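Local coordinates for cpftsy (Physcomitrella patens, PDB 4AK9), which is the chloroplast signal recognition particle receptor, an SRP-type GTPase that probably binds GTP and helps deliver proteins to the thylakoid membrane, at residues A[71-76]-A[86-91]; A[67-72]-A[97-102]. All coordinates share one frame; numbering follows the deposited sequence.

Interaction 1: residues A[71-76]-A[86-91]; sequences DTIRKD and PQIKEA
Apolar contact joins the two helices here, and I73 supplies all of it from the 71-76 side. Its CG2 methyl meets CG2 of I88 at 3.9 Å, while the two side chains cross at about a right angle. In both isoleucines chi1, measured to CG1 (-65° in I73, -73° in I88), sets CG1 beside the backbone N and CG2 anti to it; this brings the shorter branch of I73 toward I88, whose CG2 lies on the near side to receive it. A looser touch follows, 4.4 Å from I73 CG1 to A91 CB. Alanine suits this place because its single methyl lets the backbones come close: the CA atoms of I73 and A91 are 6.8 Å apart. The two segments belong to consecutive helices, 63-78 and 85-101, steeply inclined to each other in the helical bundle (N) domain found in SRP54-type GTPases. Isoleucine's two branches let I73 touch I88 and A91 at once; it also packs on L49 of helix 45-58, and I88 on L37 and W40.

Polar side chains lie around this apolar centre and pair elsewhere. R74 forms salt bridges with E46, D50 and E53, tying its helix to 45-58. D76 forms a salt bridge with R81 in the connection between the helices, and K89 reaches D34. Within 71-76, K75 NZ and D71 OD2 form a long ion pair at 4.0 Å, one helical turn apart.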
loop_
_atom_site.group_PDB
_atom_site.type_symbol
_atom_site.label_atom_id
_atom_site.label_comp_id
_atom_site.label_asym_id
_atom_site.label_seq_id
_atom_site.Cartn_x
_atom_site.Cartn_y
_atom_site.Cartn_z
ATOM N N ASP A 71 -18.745 3.431 4.083
ATOM C CA ASP A 71 -20.017 2.730 4.310
ATOM C C ASP A 71 -20.912 3.517 5.257
ATOM O O ASP A 71 -22.108 3.633 5.025
ATOM C CB ASP A 71 -19.780 1.317 4.830
ATOM C CG ASP A 71 -20.864 0.334 4.378
ATOM O OD1 ASP A 71 -21.518 0.567 3.332
ATOM O OD2 ASP A 71 -21.060 -0.681 5.080
ATOM N N THR A 72 -20.324 4.106 6.296
ATOM C CA THR A 72 -21.067 4.991 7.202
ATOM C C THR A 72 -21.691 6.197 6.461
ATOM O O THR A 72 -22.836 6.606 6.739
ATOM C CB THR A 72 -20.125 5.489 8.326
ATOM O OG1 THR A 72 -19.560 4.355 9.001
ATOM C CG2 THR A 72 -20.880 6.330 9.319
ATOM N N ILE A 73 -20.944 6.764 5.520
ATOM C CA ILE A 73 -21.424 7.867 4.703
ATOM C C ILE A 73 -22.579 7.421 3.812
ATOM O O ILE A 73 -23.581 8.145 3.677
ATOM C CB ILE A 73 -20.295 8.441 3.830
ATOM C CG1 ILE A 73 -19.205 9.066 4.716
ATOM C CG2 ILE A 73 -20.813 9.458 2.789
ATOM C CD1 ILE A 73 -17.966 9.452 3.933
ATOM N N ARG A 74 -22.436 6.241 3.197
ATOM C CA ARG A 74 -23.496 5.664 2.364
ATOM C C ARG A 74 -24.811 5.535 3.150
ATOM O O ARG A 74 -25.875 5.875 2.610
ATOM C CB ARG A 74 -23.103 4.285 1.777
ATOM C CG ARG A 74 -21.831 4.281 0.905
ATOM C CD ARG A 74 -21.469 2.867 0.350
ATOM N NE ARG A 74 -20.091 2.838 -0.152
ATOM C CZ ARG A 74 -19.722 3.097 -1.413
ATOM N NH1 ARG A 74 -20.642 3.375 -2.332
ATOM N NH2 ARG A 74 -18.425 3.066 -1.757
ATOM N N LYS A 75 -24.744 5.025 4.390
ATOM C CA LYS A 75 -25.952 4.856 5.229
ATOM C C LYS A 75 -26.571 6.205 5.575
ATOM O O LYS A 75 -27.796 6.365 5.534
ATOM C CB LYS A 75 -25.670 4.128 6.550
ATOM C CG LYS A 75 -24.693 2.973 6.476
ATOM C CD LYS A 75 -25.329 1.681 6.017
ATOM C CE LYS A 75 -24.326 0.546 6.183
ATOM N NZ LYS A 75 -24.938 -0.803 5.961
ATOM N N ASP A 76 -25.728 7.165 5.953
ATOM C CA ASP A 76 -26.207 8.503 6.312
ATOM C C ASP A 76 -26.869 9.200 5.118
ATOM O O ASP A 76 -27.832 9.980 5.279
ATOM C CB ASP A 76 -25.066 9.364 6.885
ATOM C CG ASP A 76 -24.586 8.880 8.260
ATOM O OD1 ASP A 76 -25.209 7.959 8.834
ATOM O OD2 ASP A 76 -23.588 9.428 8.778
ATOM N N PRO A 86 -20.437 19.305 0.599
ATOM C CA PRO A 86 -19.886 19.821 1.859
ATOM C C PRO A 86 -20.249 18.980 3.083
ATOM O O PRO A 86 -19.382 18.799 3.966
ATOM C CB PRO A 86 -20.522 21.209 1.969
ATOM C CG PRO A 86 -20.653 21.633 0.536
ATOM C CD PRO A 86 -21.017 20.382 -0.225
ATOM N N GLN A 87 -21.481 18.467 3.147
ATOM C CA GLN A 87 -21.896 17.682 4.310
ATOM C C GLN A 87 -21.183 16.328 4.326
ATOM O O GLN A 87 -20.864 15.792 5.391
ATOM C CB GLN A 87 -23.411 17.464 4.329
ATOM C CG GLN A 87 -24.213 18.704 4.723
ATOM C CD GLN A 87 -25.703 18.520 4.468
ATOM O OE1 GLN A 87 -26.252 17.416 4.603
ATOM N NE2 GLN A 87 -26.360 19.606 4.086
ATOM N N ILE A 88 -20.968 15.773 3.136
ATOM C CA ILE A 88 -20.304 14.475 3.011
ATOM C C ILE A 88 -18.835 14.621 3.420
ATOM O O ILE A 88 -18.288 13.764 4.130
ATOM C CB ILE A 88 -20.433 13.945 1.579
ATOM C CG1 ILE A 88 -21.871 13.469 1.346
ATOM C CG2 ILE A 88 -19.457 12.784 1.322
ATOM C CD1 ILE A 88 -22.166 13.196 -0.118
ATOM N N LYS A 89 -18.232 15.729 2.996
ATOM C CA LYS A 89 -16.862 16.082 3.348
ATOM C C LYS A 89 -16.711 16.207 4.852
ATOM O O LYS A 89 -15.762 15.681 5.428
ATOM C CB LYS A 89 -16.469 17.399 2.679
ATOM C CG LYS A 89 -15.068 17.915 3.052
ATOM C CD LYS A 89 -13.999 16.878 2.744
ATOM C CE LYS A 89 -12.782 17.490 2.068
ATOM N NZ LYS A 89 -12.286 18.709 2.751
ATOM N N GLU A 90 -17.642 16.900 5.495
ATOM C CA GLU A 90 -17.608 16.972 6.950
ATOM C C GLU A 90 -17.754 15.614 7.594
ATOM O O GLU A 90 -17.081 15.350 8.578
ATOM C CB GLU A 90 -18.658 17.953 7.506
ATOM C CG GLU A 90 -18.138 19.388 7.591
ATOM C CD GLU A 90 -16.710 19.483 8.162
ATOM O OE1 GLU A 90 -16.477 19.022 9.310
ATOM O OE2 GLU A 90 -15.823 20.025 7.453
ATOM N N ALA A 91 -18.619 14.744 7.052
ATOM C CA ALA A 91 -18.824 13.439 7.677
ATOM C C ALA A 91 -17.570 12.584 7.512
ATOM O O ALA A 91 -17.210 11.802 8.407
ATOM C CB ALA A 91 -20.028 12.733 7.080
#

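Interaction 2: residues A[67-72]-A[97-102]; sequences LKIVDT and FKLLTE
L99 reaches across from helix 85-101; its CD1 is shared by I69 and K68, while CD2 meets K68. The inner, buried part is the I69 side: L99 CD1 lies 3.6 Å from I69 CG1 and 3.9 Å from I69 CD1, the two chains meeting at a slant. I69 also packs on F61, L92 and I96, a setting that suits a branched hydrocarbon. Leucine fits opposite because its fork can serve two neighbours at once.

Toward solvent the packing is just as close, K68 CD sitting 3.6 Å from L99 CD2, but it lies at the exposed margin. The lysine starts with CG between its backbone N and carbonyl carbon (chi1 72°), runs straight through chi2 and bends at chi3, carrying the methylenes obliquely across the leucine and the amine onward to a salt bridge with D286. A long chain with a charged end is thus apt here. Farther out, K98 NZ and E102 OE1 form a salt bridge with a weak 3.3 Å hydrogen bond. This is the packing of neighbouring, inclined helices in the helical bundle (N) domain that SRP-type GTPases carry beside their GTPase domain.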
loop_
_atom_site.group_PDB
_atom_site.type_symbol
_atom_site.label_atom_id
_atom_site.label_comp_id
_atom_site.label_asym_id
_atom_site.label_seq_id
_atom_site.Cartn_x
_atom_site.Cartn_y
_atom_site.Cartn_z
ATOM N N LEU A 67 -13.427 0.940 3.526
ATOM C CA LEU A 67 -14.783 0.375 3.425
ATOM C C LEU A 67 -15.645 0.912 4.567
ATOM O O LEU A 67 -16.754 1.422 4.356
ATOM C CB LEU A 67 -14.724 -1.160 3.439
ATOM C CG LEU A 67 -16.008 -1.983 3.590
ATOM C CD1 LEU A 67 -17.087 -1.495 2.638
ATOM C CD2 LEU A 67 -15.675 -3.440 3.312
ATOM N N LYS A 68 -15.128 0.857 5.785
ATOM C CA LYS A 68 -15.957 1.271 6.908
ATOM C C LYS A 68 -16.146 2.784 6.996
ATOM O O LYS A 68 -17.197 3.247 7.445
ATOM C CB LYS A 68 -15.438 0.710 8.220
ATOM C CG LYS A 68 -14.181 1.354 8.677
ATOM C CD LYS A 68 -13.857 0.913 10.091
ATOM C CE LYS A 68 -13.742 -0.589 10.177
ATOM N NZ LYS A 68 -13.041 -0.988 11.428
ATOM N N ILE A 69 -15.147 3.560 6.564
ATOM C CA ILE A 69 -15.324 5.013 6.491
ATOM C C ILE A 69 -16.422 5.405 5.519
ATOM O O ILE A 69 -17.311 6.187 5.855
ATOM C CB ILE A 69 -14.018 5.715 6.065
ATOM C CG1 ILE A 69 -13.010 5.607 7.202
ATOM C CG2 ILE A 69 -14.282 7.178 5.733
ATOM C CD1 ILE A 69 -11.577 5.987 6.820
ATOM N N VAL A 70 -16.366 4.864 4.308
ATOM C CA VAL A 70 -17.316 5.252 3.281
ATOM C C VAL A 70 -18.706 4.637 3.523
ATOM O O VAL A 70 -19.729 5.288 3.262
ATOM C CB VAL A 70 -16.735 4.960 1.881
ATOM C CG1 VAL A 70 -17.742 5.246 0.768
ATOM C CG2 VAL A 70 -15.451 5.811 1.676
ATOM N N ASP A 71 -18.745 3.431 4.083
ATOM C CA ASP A 71 -20.017 2.730 4.310
ATOM C C ASP A 71 -20.912 3.517 5.257
ATOM O O ASP A 71 -22.108 3.633 5.025
ATOM C CB ASP A 71 -19.780 1.317 4.830
ATOM C CG ASP A 71 -20.864 0.334 4.378
ATOM O OD1 ASP A 71 -21.518 0.567 3.332
ATOM O OD2 ASP A 71 -21.060 -0.681 5.080
ATOM N N THR A 72 -20.324 4.106 6.296
ATOM C CA THR A 72 -21.067 4.991 7.202
ATOM C C THR A 72 -21.691 6.197 6.461
ATOM O O THR A 72 -22.836 6.606 6.739
ATOM C CB THR A 72 -20.125 5.489 8.326
ATOM O OG1 THR A 72 -19.560 4.355 9.001
ATOM C CG2 THR A 72 -20.880 6.330 9.319
ATOM N N PHE A 97 -11.844 10.938 12.377
ATOM C CA PHE A 97 -11.576 11.258 13.771
ATOM C C PHE A 97 -12.096 10.174 14.723
ATOM O O PHE A 97 -11.414 9.778 15.654
ATOM C CB PHE A 97 -12.173 12.618 14.139
ATOM C CG PHE A 97 -11.975 12.979 15.576
ATOM C CD1 PHE A 97 -10.779 13.517 15.998
ATOM C CD2 PHE A 97 -12.977 12.752 16.513
ATOM C CE1 PHE A 97 -10.583 13.832 17.339
ATOM C CE2 PHE A 97 -12.789 13.084 17.844
ATOM C CZ PHE A 97 -11.588 13.621 18.256
ATOM N N LYS A 98 -13.311 9.684 14.484
ATOM C CA LYS A 98 -13.851 8.628 15.340
ATOM C C LYS A 98 -13.043 7.344 15.301
ATOM O O LYS A 98 -12.775 6.754 16.347
ATOM C CB LYS A 98 -15.311 8.353 14.978
ATOM C CG LYS A 98 -16.191 9.507 15.378
ATOM C CD LYS A 98 -17.656 9.281 15.038
ATOM C CE LYS A 98 -18.280 8.165 15.885
ATOM N NZ LYS A 98 -18.058 6.786 15.341
ATOM N N LEU A 99 -12.661 6.912 14.100
ATOM C CA LEU A 99 -11.859 5.703 13.963
ATOM C C LEU A 99 -10.560 5.849 14.732
ATOM O O LEU A 99 -10.068 4.871 15.292
ATOM C CB LEU A 99 -11.513 5.445 12.505
ATOM C CG LEU A 99 -12.601 4.857 11.622
ATOM C CD1 LEU A 99 -11.927 4.347 10.342
ATOM C CD2 LEU A 99 -13.301 3.717 12.354
ATOM N N LEU A 100 -10.006 7.069 14.770
ATOM C CA LEU A 100 -8.720 7.308 15.454
ATOM C C LEU A 100 -8.806 7.342 16.978
ATOM O O LEU A 100 -7.801 7.237 17.668
ATOM C CB LEU A 100 -8.044 8.598 14.933
ATOM C CG LEU A 100 -7.414 8.527 13.525
ATOM C CD1 LEU A 100 -7.159 9.976 13.001
ATOM C CD2 LEU A 100 -6.100 7.743 13.574
ATOM N N THR A 101 -10.015 7.498 17.511
ATOM C CA THR A 101 -10.153 7.803 18.919
ATOM C C THR A 101 -11.124 6.907 19.704
ATOM O O THR A 101 -11.036 6.835 20.927
ATOM C CB THR A 101 -10.673 9.250 19.089
ATOM O OG1 THR A 101 -11.885 9.399 18.320
ATOM C CG2 THR A 101 -9.638 10.277 18.609
ATOM N N GLU A 102 -12.088 6.291 19.038
ATOM C CA GLU A 102 -13.150 5.594 19.780
ATOM C C GLU A 102 -12.698 4.341 20.538
ATOM O O GLU A 102 -13.316 3.982 21.551
ATOM C CB GLU A 102 -14.299 5.229 18.837
ATOM C CG GLU A 102 -13.921 4.107 17.856
ATOM C CD GLU A 102 -14.813 4.070 16.618
ATOM O OE1 GLU A 102 -15.901 4.702 16.642
ATOM O OE2 GLU A 102 -14.435 3.397 15.625
#

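Overall arrangement
Interactions 1 and 2 are two levels of one helix pair, 63-78 against 85-101, with centres 11 Å apart and D71 and T72 common to both. Between them N95 of the second helix packs on T72 and I73 and makes a weak hydrogen bond to I69 O. The centre of interaction 1 lies about 27 Å from the centre of the chain, toward the outer end of the bundle; that of interaction 2, about 18 Å from the same point, is nearer the GTPase domain, where K68 pairs with D286 of helix 280-288. Neither contact includes residues of the probable P-loop (G123, G128, K129, T130), which starts at the end of strand 117-123 and runs into helix 126-142.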